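PDB 6ZUS: extracellular protein 11-1 from Passalora fulva, which acts as a secreted avirulence effector of a fungal plant pathogen, probably interacting epistatically with plant resistance proteins, and binds zinc ions. Local coordinates for residues Leu11-Gln16 with Asn39-Asn44; Phe27-Asp32 with Cys74-Gln79; Val85-Trp90 with Ser134-His139; Asp100-Thr105 with Arg111-Glu116. All blocks are in the same frame, centred on the assembly; numbering follows the deposited sequence.

Contact 1 of 4, residues Leu11-Gln16 with Asn39-Asn44; sequences LKWVHQ and NLWKKN. With ZN (zinc ion), chain G.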
# COMPACT_ATOMS: atom_id res chain seq x y z
N LEU A 11 2.55 2.06 -3.47
CA LEU A 11 1.58 1.40 -2.52
C LEU A 11 2.31 1.06 -1.23
O LEU A 11 3.52 0.66 -1.25
CB LEU A 11 1.03 0.12 -3.16
CG LEU A 11 0.22 0.30 -4.44
CD1 LEU A 11 0.15 -0.99 -5.20
CD2 LEU A 11 -1.16 0.81 -4.14
N LYS A 12 1.58 1.13 -0.14
CA LYS A 12 2.13 0.74 1.18
C LYS A 12 1.02 0.20 2.08
O LYS A 12 -0.07 0.83 2.16
CB LYS A 12 2.89 1.91 1.81
CG LYS A 12 3.53 1.56 3.13
CD LYS A 12 4.60 2.52 3.52
CE LYS A 12 4.11 3.74 4.22
NZ LYS A 12 5.18 4.24 5.14
N TRP A 13 1.29 -0.98 2.59
CA TRP A 13 0.45 -1.73 3.55
C TRP A 13 0.99 -1.44 4.94
O TRP A 13 2.23 -1.56 5.16
CB TRP A 13 0.52 -3.20 3.21
CG TRP A 13 -0.34 -4.05 4.07
CD1 TRP A 13 -1.57 -4.55 3.74
CD2 TRP A 13 0.02 -4.61 5.35
NE1 TRP A 13 -2.01 -5.37 4.74
CE2 TRP A 13 -1.08 -5.41 5.75
CE3 TRP A 13 1.14 -4.53 6.18
CZ2 TRP A 13 -1.08 -6.11 6.95
CZ3 TRP A 13 1.13 -5.21 7.39
CH2 TRP A 13 0.03 -5.97 7.76
N VAL A 14 0.14 -1.05 5.87
CA VAL A 14 0.60 -0.59 7.21
C VAL A 14 -0.18 -1.31 8.31
O VAL A 14 -1.42 -1.36 8.22
CB VAL A 14 0.51 0.94 7.36
CG1 VAL A 14 1.14 1.37 8.69
CG2 VAL A 14 1.14 1.71 6.19
N HIS A 15 0.54 -1.81 9.31
CA HIS A 15 -0.02 -2.21 10.62
C HIS A 15 0.61 -1.31 11.70
O HIS A 15 1.81 -1.44 11.93
CB HIS A 15 0.18 -3.72 10.90
CG HIS A 15 -0.55 -4.13 12.14
ND1 HIS A 15 -0.27 -5.27 12.87
CD2 HIS A 15 -1.55 -3.52 12.82
CE1 HIS A 15 -1.09 -5.35 13.88
NE2 HIS A 15 -1.85 -4.31 13.90
N GLN A 16 -0.18 -0.41 12.30
CA GLN A 16 0.22 0.43 13.44
C GLN A 16 -0.44 -0.15 14.69
O GLN A 16 -1.67 -0.32 14.73
CB GLN A 16 -0.17 1.89 13.23
CG GLN A 16 0.28 2.82 14.38
CD GLN A 16 -0.06 4.27 14.14
OE1 GLN A 16 -0.46 4.68 13.02
NE2 GLN A 16 0.05 5.02 15.23
N ASN A 39 2.89 -10.52 -0.59
CA ASN A 39 2.48 -11.67 -1.44
C ASN A 39 0.96 -11.81 -1.49
O ASN A 39 0.47 -12.33 -2.48
CB ASN A 39 3.17 -12.96 -0.98
CG ASN A 39 4.66 -12.94 -1.26
OD1 ASN A 39 5.16 -12.13 -2.06
ND2 ASN A 39 5.38 -13.85 -0.61
N LEU A 40 0.19 -11.33 -0.48
CA LEU A 40 -1.29 -11.42 -0.50
C LEU A 40 -1.95 -10.30 -1.31
O LEU A 40 -3.16 -10.38 -1.57
CB LEU A 40 -1.78 -11.35 0.94
CG LEU A 40 -1.43 -12.58 1.78
CD1 LEU A 40 -1.81 -12.33 3.24
CD2 LEU A 40 -2.15 -13.81 1.22
N TRP A 41 -1.22 -9.23 -1.64
CA TRP A 41 -1.80 -8.16 -2.49
C TRP A 41 -2.34 -8.78 -3.78
O TRP A 41 -1.68 -9.69 -4.33
CB TRP A 41 -0.81 -7.04 -2.83
CG TRP A 41 -0.25 -6.28 -1.67
CD1 TRP A 41 -0.43 -6.49 -0.33
CD2 TRP A 41 0.67 -5.18 -1.80
NE1 TRP A 41 0.28 -5.57 0.38
CE2 TRP A 41 0.98 -4.76 -0.50
CE3 TRP A 41 1.24 -4.52 -2.90
CZ2 TRP A 41 1.87 -3.69 -0.27
CZ3 TRP A 41 2.08 -3.44 -2.67
CH2 TRP A 41 2.39 -3.04 -1.37
N LYS A 42 -3.49 -8.30 -4.23
CA LYS A 42 -4.12 -8.75 -5.49
C LYS A 42 -3.29 -8.21 -6.66
O LYS A 42 -3.19 -6.97 -6.82
CB LYS A 42 -5.52 -8.19 -5.71
CG LYS A 42 -6.64 -8.74 -4.85
CD LYS A 42 -7.98 -8.08 -5.28
CE LYS A 42 -9.15 -8.43 -4.36
NZ LYS A 42 -10.37 -7.65 -4.67
N LYS A 43 -2.77 -9.09 -7.50
CA LYS A 43 -1.86 -8.63 -8.62
C LYS A 43 -2.58 -8.72 -9.98
O LYS A 43 -1.98 -8.28 -11.00
CB LYS A 43 -0.51 -9.35 -8.48
CG LYS A 43 0.05 -9.21 -7.06
CD LYS A 43 1.50 -9.15 -6.87
CE LYS A 43 1.86 -8.91 -5.42
NZ LYS A 43 1.27 -9.97 -4.57
N ASN A 44 -3.88 -9.04 -9.98
CA ASN A 44 -4.68 -9.17 -11.21
C ASN A 44 -5.96 -8.34 -11.09
O ASN A 44 -6.99 -8.73 -11.68
CB ASN A 44 -5.00 -10.62 -11.52
CG ASN A 44 -5.83 -11.24 -10.42
OD1 ASN A 44 -5.98 -10.64 -9.35
ND2 ASN A 44 -6.36 -12.42 -10.68
ZN ZN G . 0.95 -6.79 12.30
O HOH W 1 -0.32 -8.44 11.40

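Contact 2 of 4, residues Phe27-Asp32 with Cys74-Gln79; sequences FYCSYD and CICSVQ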
# COMPACT_ATOMS: atom_id res chain seq x y z
N PHE A 27 10.24 -7.73 18.01
CA PHE A 27 9.71 -9.01 18.58
C PHE A 27 8.38 -9.38 17.89
O PHE A 27 7.92 -10.49 18.05
CB PHE A 27 9.43 -8.91 20.07
CG PHE A 27 10.61 -8.55 20.95
CD1 PHE A 27 11.91 -8.79 20.54
CD2 PHE A 27 10.38 -8.11 22.25
CE1 PHE A 27 12.98 -8.45 21.36
CE2 PHE A 27 11.44 -7.79 23.08
CZ PHE A 27 12.74 -7.97 22.63
N TYR A 28 7.72 -8.44 17.19
CA TYR A 28 6.31 -8.57 16.70
C TYR A 28 6.23 -8.69 15.17
O TYR A 28 5.30 -9.35 14.65
CB TYR A 28 5.49 -7.40 17.24
CG TYR A 28 5.27 -7.47 18.73
CD1 TYR A 28 4.21 -8.19 19.26
CD2 TYR A 28 6.16 -6.90 19.64
CE1 TYR A 28 4.02 -8.31 20.63
CE2 TYR A 28 5.98 -7.00 21.00
CZ TYR A 28 4.90 -7.70 21.52
OH TYR A 28 4.69 -7.81 22.88
N CYS A 29 7.10 -7.97 14.46
CA CYS A 29 7.12 -7.88 12.98
C CYS A 29 8.48 -8.36 12.49
O CYS A 29 9.49 -8.12 13.17
CB CYS A 29 6.96 -6.45 12.45
SG CYS A 29 5.51 -5.65 13.16
N SER A 30 8.47 -8.98 11.32
CA SER A 30 9.69 -9.45 10.61
C SER A 30 9.59 -9.04 9.15
O SER A 30 8.45 -8.88 8.64
CB SER A 30 9.86 -10.95 10.77
OG SER A 30 8.81 -11.71 10.17
N TYR A 31 10.75 -8.89 8.53
CA TYR A 31 10.95 -8.74 7.06
C TYR A 31 10.08 -9.79 6.38
O TYR A 31 9.34 -9.47 5.45
CB TYR A 31 12.42 -8.96 6.63
CG TYR A 31 12.67 -8.78 5.15
CD1 TYR A 31 12.28 -9.74 4.23
CD2 TYR A 31 13.26 -7.63 4.67
CE1 TYR A 31 12.44 -9.55 2.87
CE2 TYR A 31 13.45 -7.43 3.31
CZ TYR A 31 13.02 -8.38 2.42
OH TYR A 31 13.21 -8.16 1.11
N ASP A 32 10.16 -11.02 6.88
CA ASP A 32 9.49 -12.20 6.27
C ASP A 32 7.97 -12.08 6.39
O ASP A 32 7.28 -12.40 5.42
CB ASP A 32 9.95 -13.53 6.87
CG ASP A 32 11.07 -14.20 6.06
OD1 ASP A 32 12.09 -13.50 5.74
OD2 ASP A 32 10.90 -15.41 5.72
N CYS A 74 4.42 0.82 17.35
CA CYS A 74 5.07 0.11 16.24
C CYS A 74 4.34 0.44 14.95
O CYS A 74 3.09 0.39 14.94
CB CYS A 74 5.04 -1.40 16.39
SG CYS A 74 5.80 -1.89 17.94
N ILE A 75 5.10 0.71 13.89
CA ILE A 75 4.51 0.84 12.54
C ILE A 75 5.26 -0.14 11.65
O ILE A 75 6.47 0.06 11.47
CB ILE A 75 4.51 2.28 12.01
CG1 ILE A 75 3.77 3.22 12.97
CG2 ILE A 75 3.92 2.31 10.60
CD1 ILE A 75 4.01 4.69 12.71
N CYS A 76 4.61 -1.23 11.27
CA CYS A 76 5.19 -2.30 10.43
C CYS A 76 4.57 -2.15 9.05
O CYS A 76 3.34 -2.07 8.96
CB CYS A 76 4.92 -3.66 11.06
SG CYS A 76 5.68 -3.67 12.71
N SER A 77 5.38 -1.99 8.00
CA SER A 77 4.83 -1.64 6.68
C SER A 77 5.62 -2.38 5.62
O SER A 77 6.77 -2.84 5.87
CB SER A 77 4.84 -0.16 6.46
OG SER A 77 6.19 0.33 6.47
N VAL A 78 4.98 -2.55 4.48
CA VAL A 78 5.69 -3.07 3.28
C VAL A 78 5.20 -2.24 2.09
O VAL A 78 3.98 -1.95 2.01
CB VAL A 78 5.49 -4.58 3.12
CG1 VAL A 78 4.03 -5.00 3.00
CG2 VAL A 78 6.31 -5.12 1.98
N GLN A 79 6.15 -1.80 1.26
CA GLN A 79 5.84 -0.89 0.14
C GLN A 79 6.41 -1.49 -1.15
O GLN A 79 7.40 -2.22 -1.13
CB GLN A 79 6.33 0.52 0.42
CG GLN A 79 7.83 0.60 0.53
CD GLN A 79 8.23 1.88 1.22
OE1 GLN A 79 8.17 2.00 2.46
NE2 GLN A 79 8.62 2.84 0.39

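Contact 3 of 4, residues Val85-Trp90 with Ser134-His139; sequences VRNGKW and SNDNVH. With ZN (zinc ion), chain J.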
# COMPACT_ATOMS: atom_id res chain seq x y z
N VAL A 85 -0.79 1.08 -14.12
CA VAL A 85 -2.19 1.06 -13.63
C VAL A 85 -3.02 1.97 -14.56
O VAL A 85 -2.56 3.05 -14.91
CB VAL A 85 -2.28 1.47 -12.15
CG1 VAL A 85 -3.74 1.43 -11.70
CG2 VAL A 85 -1.36 0.62 -11.29
N ARG A 86 -4.20 1.52 -14.93
CA ARG A 86 -5.07 2.28 -15.87
C ARG A 86 -5.43 3.60 -15.20
O ARG A 86 -5.41 3.68 -13.95
CB ARG A 86 -6.27 1.43 -16.26
CG ARG A 86 -5.89 0.20 -17.05
CD ARG A 86 -7.15 -0.39 -17.56
NE ARG A 86 -6.95 -1.75 -18.02
CZ ARG A 86 -6.59 -2.09 -19.27
NH1 ARG A 86 -6.28 -1.17 -20.16
NH2 ARG A 86 -6.52 -3.37 -19.57
N ASN A 87 -5.72 4.60 -16.03
CA ASN A 87 -6.33 5.87 -15.57
C ASN A 87 -7.85 5.86 -15.77
O ASN A 87 -8.35 5.34 -16.77
CB ASN A 87 -5.68 7.06 -16.27
CG ASN A 87 -4.39 7.44 -15.57
OD1 ASN A 87 -4.38 7.57 -14.34
ND2 ASN A 87 -3.32 7.61 -16.34
N GLY A 88 -8.56 6.46 -14.85
CA GLY A 88 -9.99 6.76 -15.00
C GLY A 88 -10.84 5.60 -14.54
O GLY A 88 -10.51 4.98 -13.51
N LYS A 89 -11.89 5.34 -15.31
CA LYS A 89 -12.83 4.23 -15.15
C LYS A 89 -12.49 3.23 -16.23
O LYS A 89 -12.19 3.65 -17.37
CB LYS A 89 -14.27 4.72 -15.32
CG LYS A 89 -14.63 5.91 -14.44
CD LYS A 89 -14.92 5.53 -13.01
CE LYS A 89 -15.44 6.69 -12.17
NZ LYS A 89 -16.30 6.21 -11.06
N TRP A 90 -12.58 1.96 -15.94
CA TRP A 90 -12.24 0.90 -16.89
C TRP A 90 -13.40 -0.07 -16.91
O TRP A 90 -13.79 -0.54 -15.81
CB TRP A 90 -10.93 0.23 -16.45
CG TRP A 90 -10.68 -1.10 -17.08
CD1 TRP A 90 -10.82 -2.35 -16.54
CD2 TRP A 90 -10.34 -1.30 -18.46
NE1 TRP A 90 -10.53 -3.32 -17.47
CE2 TRP A 90 -10.21 -2.70 -18.65
CE3 TRP A 90 -10.09 -0.41 -19.52
CZ2 TRP A 90 -9.89 -3.23 -19.90
CZ3 TRP A 90 -9.76 -0.94 -20.75
CH2 TRP A 90 -9.67 -2.32 -20.93
N SER A 134 3.20 7.85 -8.62
CA SER A 134 4.66 8.11 -8.63
C SER A 134 5.13 8.44 -10.07
O SER A 134 6.28 8.98 -10.23
CB SER A 134 5.39 6.97 -8.02
OG SER A 134 5.15 5.77 -8.69
N ASN A 135 4.31 8.19 -11.09
CA ASN A 135 4.66 8.47 -12.52
C ASN A 135 3.36 8.49 -13.34
O ASN A 135 2.58 7.58 -13.15
CB ASN A 135 5.74 7.48 -12.98
CG ASN A 135 6.40 7.86 -14.30
OD1 ASN A 135 6.08 8.89 -14.88
ND2 ASN A 135 7.31 7.02 -14.76
N ASP A 136 3.05 9.51 -14.15
CA ASP A 136 1.85 9.44 -15.05
C ASP A 136 2.27 9.30 -16.52
O ASP A 136 3.46 9.38 -16.85
CB ASP A 136 0.83 10.56 -14.79
CG ASP A 136 -0.63 10.13 -14.98
OD1 ASP A 136 -0.91 9.38 -15.96
OD2 ASP A 136 -1.51 10.51 -14.14
N ASN A 137 1.32 9.00 -17.39
CA ASN A 137 1.53 8.84 -18.85
C ASN A 137 2.67 7.84 -19.07
O ASN A 137 3.64 8.20 -19.77
CB ASN A 137 1.80 10.19 -19.52
CG ASN A 137 0.79 11.21 -19.06
OD1 ASN A 137 -0.41 11.04 -19.29
ND2 ASN A 137 1.25 12.20 -18.31
N VAL A 138 2.55 6.65 -18.49
CA VAL A 138 3.40 5.48 -18.84
C VAL A 138 2.59 4.58 -19.79
O VAL A 138 1.37 4.66 -19.81
CB VAL A 138 3.95 4.74 -17.59
CG1 VAL A 138 4.71 5.68 -16.64
CG2 VAL A 138 2.88 3.90 -16.87
N HIS A 139 3.26 3.75 -20.56
CA HIS A 139 2.60 2.71 -21.38
C HIS A 139 1.81 1.77 -20.45
O HIS A 139 2.33 1.41 -19.34
CB HIS A 139 3.60 1.89 -22.23
CG HIS A 139 4.21 2.67 -23.35
ND1 HIS A 139 4.17 2.24 -24.66
CD2 HIS A 139 4.88 3.86 -23.34
CE1 HIS A 139 4.82 3.13 -25.42
NE2 HIS A 139 5.27 4.13 -24.63
ZN ZN J . 3.31 0.58 -25.38

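Contact 4 of 4, residues Asp100-Thr105 with Arg111-Glu116; sequences DVKPYT and RRWYDE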
# COMPACT_ATOMS: atom_id res chain seq x y z
N ASP A 100 -8.91 5.15 -9.92
CA ASP A 100 -8.33 6.21 -9.05
C ASP A 100 -7.56 5.55 -7.92
O ASP A 100 -7.90 4.41 -7.54
CB ASP A 100 -9.41 7.16 -8.52
CG ASP A 100 -9.92 8.15 -9.61
OD1 ASP A 100 -9.43 8.10 -10.81
OD2 ASP A 100 -10.82 8.99 -9.29
N VAL A 101 -6.55 6.23 -7.40
CA VAL A 101 -5.59 5.57 -6.47
C VAL A 101 -6.34 5.08 -5.23
O VAL A 101 -6.01 3.98 -4.75
CB VAL A 101 -4.37 6.44 -6.09
CG1 VAL A 101 -3.54 6.76 -7.32
CG2 VAL A 101 -4.76 7.69 -5.36
N LYS A 102 -7.32 5.79 -4.71
CA LYS A 102 -8.00 5.32 -3.48
C LYS A 102 -8.70 3.97 -3.68
O LYS A 102 -8.37 2.98 -3.01
CB LYS A 102 -8.95 6.39 -2.97
CG LYS A 102 -9.84 5.92 -1.85
CD LYS A 102 -10.77 7.05 -1.47
CE LYS A 102 -11.55 6.87 -0.19
NZ LYS A 102 -12.12 5.52 -0.11
N PRO A 103 -9.69 3.84 -4.60
CA PRO A 103 -10.41 2.57 -4.77
C PRO A 103 -9.45 1.46 -5.22
O PRO A 103 -9.62 0.33 -4.74
CB PRO A 103 -11.53 2.87 -5.80
CG PRO A 103 -11.11 4.14 -6.47
CD PRO A 103 -10.29 4.91 -5.44
N TYR A 104 -8.54 1.77 -6.16
CA TYR A 104 -7.55 0.78 -6.66
C TYR A 104 -6.76 0.22 -5.47
O TYR A 104 -6.64 -1.00 -5.32
CB TYR A 104 -6.63 1.39 -7.72
CG TYR A 104 -5.44 0.54 -8.05
CD1 TYR A 104 -5.51 -0.57 -8.88
CD2 TYR A 104 -4.19 0.86 -7.54
CE1 TYR A 104 -4.40 -1.37 -9.15
CE2 TYR A 104 -3.08 0.08 -7.79
CZ TYR A 104 -3.17 -1.04 -8.60
OH TYR A 104 -2.03 -1.76 -8.79
N THR A 105 -6.16 1.09 -4.64
CA THR A 105 -5.34 0.67 -3.48
C THR A 105 -6.17 -0.21 -2.55
O THR A 105 -5.72 -1.28 -2.10
CB THR A 105 -4.75 1.89 -2.73
OG1 THR A 105 -3.99 2.65 -3.67
CG2 THR A 105 -3.95 1.40 -1.54
N ARG A 111 -7.27 -2.94 2.48
CA ARG A 111 -7.36 -2.12 3.72
C ARG A 111 -7.71 -0.70 3.31
O ARG A 111 -7.32 -0.25 2.20
CB ARG A 111 -6.04 -2.13 4.50
CG ARG A 111 -5.49 -3.51 4.84
CD ARG A 111 -6.42 -4.24 5.80
NE ARG A 111 -5.84 -5.52 6.14
CZ ARG A 111 -6.08 -6.25 7.23
NH1 ARG A 111 -6.98 -5.89 8.15
NH2 ARG A 111 -5.41 -7.39 7.36
N ARG A 112 -8.31 0.01 4.26
CA ARG A 112 -8.74 1.42 4.08
C ARG A 112 -7.55 2.33 3.72
O ARG A 112 -6.53 2.34 4.48
CB ARG A 112 -9.36 1.94 5.37
CG ARG A 112 -9.93 3.33 5.19
CD ARG A 112 -10.60 3.79 6.46
NE ARG A 112 -10.80 5.23 6.32
CZ ARG A 112 -11.42 6.00 7.21
NH1 ARG A 112 -11.93 5.46 8.31
NH2 ARG A 112 -11.52 7.31 7.00
N TRP A 113 -7.72 3.13 2.68
CA TRP A 113 -6.67 4.05 2.16
C TRP A 113 -6.74 5.38 2.90
O TRP A 113 -7.86 5.84 3.20
CB TRP A 113 -6.86 4.22 0.66
CG TRP A 113 -6.08 5.30 -0.04
CD1 TRP A 113 -4.96 5.14 -0.78
CD2 TRP A 113 -6.43 6.70 -0.12
NE1 TRP A 113 -4.56 6.35 -1.29
CE2 TRP A 113 -5.48 7.31 -0.97
CE3 TRP A 113 -7.49 7.47 0.37
CZ2 TRP A 113 -5.51 8.68 -1.26
CZ3 TRP A 113 -7.54 8.81 0.03
CH2 TRP A 113 -6.56 9.40 -0.78
N TYR A 114 -5.58 5.98 3.14
CA TYR A 114 -5.45 7.33 3.74
C TYR A 114 -4.49 8.12 2.86
O TYR A 114 -3.39 7.65 2.60
CB TYR A 114 -4.95 7.28 5.19
CG TYR A 114 -5.95 6.79 6.20
CD1 TYR A 114 -6.14 5.43 6.39
CD2 TYR A 114 -6.74 7.68 6.93
CE1 TYR A 114 -7.07 4.97 7.30
CE2 TYR A 114 -7.68 7.23 7.83
CZ TYR A 114 -7.84 5.87 8.03
OH TYR A 114 -8.75 5.41 8.94
N ASP A 115 -4.93 9.33 2.49
CA ASP A 115 -4.08 10.34 1.82
C ASP A 115 -2.82 10.52 2.68
O ASP A 115 -2.95 10.53 3.93
CB ASP A 115 -4.84 11.66 1.61
CG ASP A 115 -4.13 12.58 0.61
OD1 ASP A 115 -3.01 12.99 0.89
OD2 ASP A 115 -4.62 12.72 -0.51
N GLU A 116 -1.66 10.62 2.03
CA GLU A 116 -0.36 10.96 2.69
C GLU A 116 -0.47 12.25 3.49
O GLU A 116 0.32 12.37 4.46
CB GLU A 116 0.80 11.14 1.71
CG GLU A 116 1.20 9.89 0.98
CD GLU A 116 1.54 8.65 1.77
OE1 GLU A 116 2.23 8.74 2.84
OE2 GLU A 116 1.12 7.55 1.28
O HOH W 2 -10.46 5.42 2.45

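Contact 1 of 4, residues Leu11-Gln16 with Asn39-Asn44
W41, in the loop that follows helix 31-40, makes every contact from the 39-44 side by pushing its indole against L11 and W13 of strand 6-20. Its chi1 of -60° sets CG anti to the carbonyl carbon and sends the ring toward the strand. The six-membered end meets L11, where W41 CZ3 lies 3.7 Å from L11 CB. At the other end, W13 CB approaches the ring edge close to its plane, 3.7 Å from W41 NE1. The two indoles meet obliquely, with five-membered ring centroids 5.7 Å apart and planes at 35°. W41 NE1 is thereby buried and finds no polar partner in the model. Further along, K43 folds back and its NZ donates to W41 O at 3.0 Å, an oxygen approached from outside its carbonyl plane; K43 NZ also bonds to F38 O. Two residues beyond W13, H15 ND1 binds a zinc ion at 2.0 Å, with water 1 as a second ligand. F38 meets W41 edge-to-face and L109 touches both tryptophans, so the cluster belongs to the buried core of an alpha+beta fold in which helices 31-40 and 101-109 pack on a four-stranded antiparallel sheet.

Contact 2 of 4, residues Phe27-Asp32 with Cys74-Gln79
C29 and C76 form a disulfide cross-link that ties the loop in front of helix 31-40 to strand 71-86, a central strand of the antiparallel sheet. These two residues supply most of the surface buried here, and both are enclosed in the protein. Each CB points toward the opposing segment, and C29 CA and C76 CA stand 6.4 Å apart, the nearest pair between the segments. Both sulfurs lie anti to the carbonyl carbon (chi1 -52° for C29, -60° for C76), so they hook round beside the backbone N before joining. The positive torsion about the S-S bond, 86°, gives the bridge a right-handed twist close to the relaxed right angle. C74, two residues back on the same side of the strand, adds a smaller share of burial and is joined to C25, so two bridges fasten neighbouring parts of this loop to one strand. The covalent tie lies just ahead of S30, the N-cap of helix 31-40, while L34 from that helix touches C76, and F17 and I60 from flanking strands touch C29. C29 SG is bonded to C76 SG at 2.0 Å, and C29 CB and C76 CB come to 3.7 Å of each other.

Contact 3 of 4, residues Val85-Trp90 with Ser134-His139
N87 and D136 mark the nearest backbone approach, their CA atoms 8.9 Å apart, between the turn that follows strand 71-86 and the bulged end of strand 127-138. Two bulges bend that strand against strand 6-20: S134 and N135 both face A8 in a classic beta bulge, and N137 and V138 both face C6 in a G1 bulge, with N137 at positive phi (52°). The gap is spanned by side chains reaching toward each other across it; N87 chi1 (-82°) sets CG beside the backbone N, on the way to the carboxylate. N87 ND2 donates to the syn lone pair of D136 OD1 at 3.0 Å, although the bond is bent to 143° and the acceptor lies out of the amide plane. The anti lone pair of D136 OD1 takes the backbone N of N137 at 2.7 Å, so two donors grip this one oxygen. At the other end of the amide, N87 OD1 accepts from K7 NZ. The guanidinium of R86 lies over the indole face of W90. Beyond the bulge the chain reaches a metal site completed by H2 and Q143, where H139 ND1 binds a zinc ion at 2.0 Å.

Contact 4 of 4, residues Asp100-Thr105 with Arg111-Glu116
The first turn of helix 101-109 meets the loop that follows that helix, and W113 of the loop lies flat against the helix surface. Its indole face receives K102 in a CH-pi contact: K102 CA stands 3.9 Å from the centroid of the five-membered ring, only 7° from the ring normal. The aliphatic chain continues over the six-membered ring, where K102 CG is 3.6 Å from W113 CE3. This course follows from K102 chi1 (171°), which extends CG anti to the backbone N and across the indole before the chain bends near its end. The opposite face of W113 is approached by its own loop, through the backbone N of D115. T105 comes in from one helical turn further, with T105 CB 3.8 Å from W113 CD1, and its hydroxyl is turned back into the helix. There T105 OG1 donates to V101 O at 2.6 Å, while T105 N reaches the same oxygen from the opposite face of its plane at 2.9 Å. Water 2 bridges the two segments, accepting from K102 NZ at 3.1 Å and donating to W113 O at 2.7 Å. W113 is anchored further by NE1 bonding to G131 O in strand 127-138 and by N bonding to E106 OE2; T105 touches S129 of that strand and L11 of strand 6-20, so the helix start and the loop are both seated on the sheet.

In the fold
Contacts 1 and 2 share helix 31-40 and abut through neighbouring strands: H15 N lies 2.8 Å from C76 O and W13 N 2.9 Å from V78 O, both probable hydrogen bonds. A zinc ion other than the one on H15 lies about 4 Å from the nearest atom of the C76 side chain, so contacts 1 and 2 meet close to metal. Contact 4 adjoins contact 1, with L11 CD2 3.4 Å from T105 OG1, and touches contact 3 where V85 CG2 lies 3.5 Å from Y104 OH; in sequence it nests within the loop closed by contact 3. Contacts 2 and 3, with centres 29 Å apart, are joined by strand 71-86.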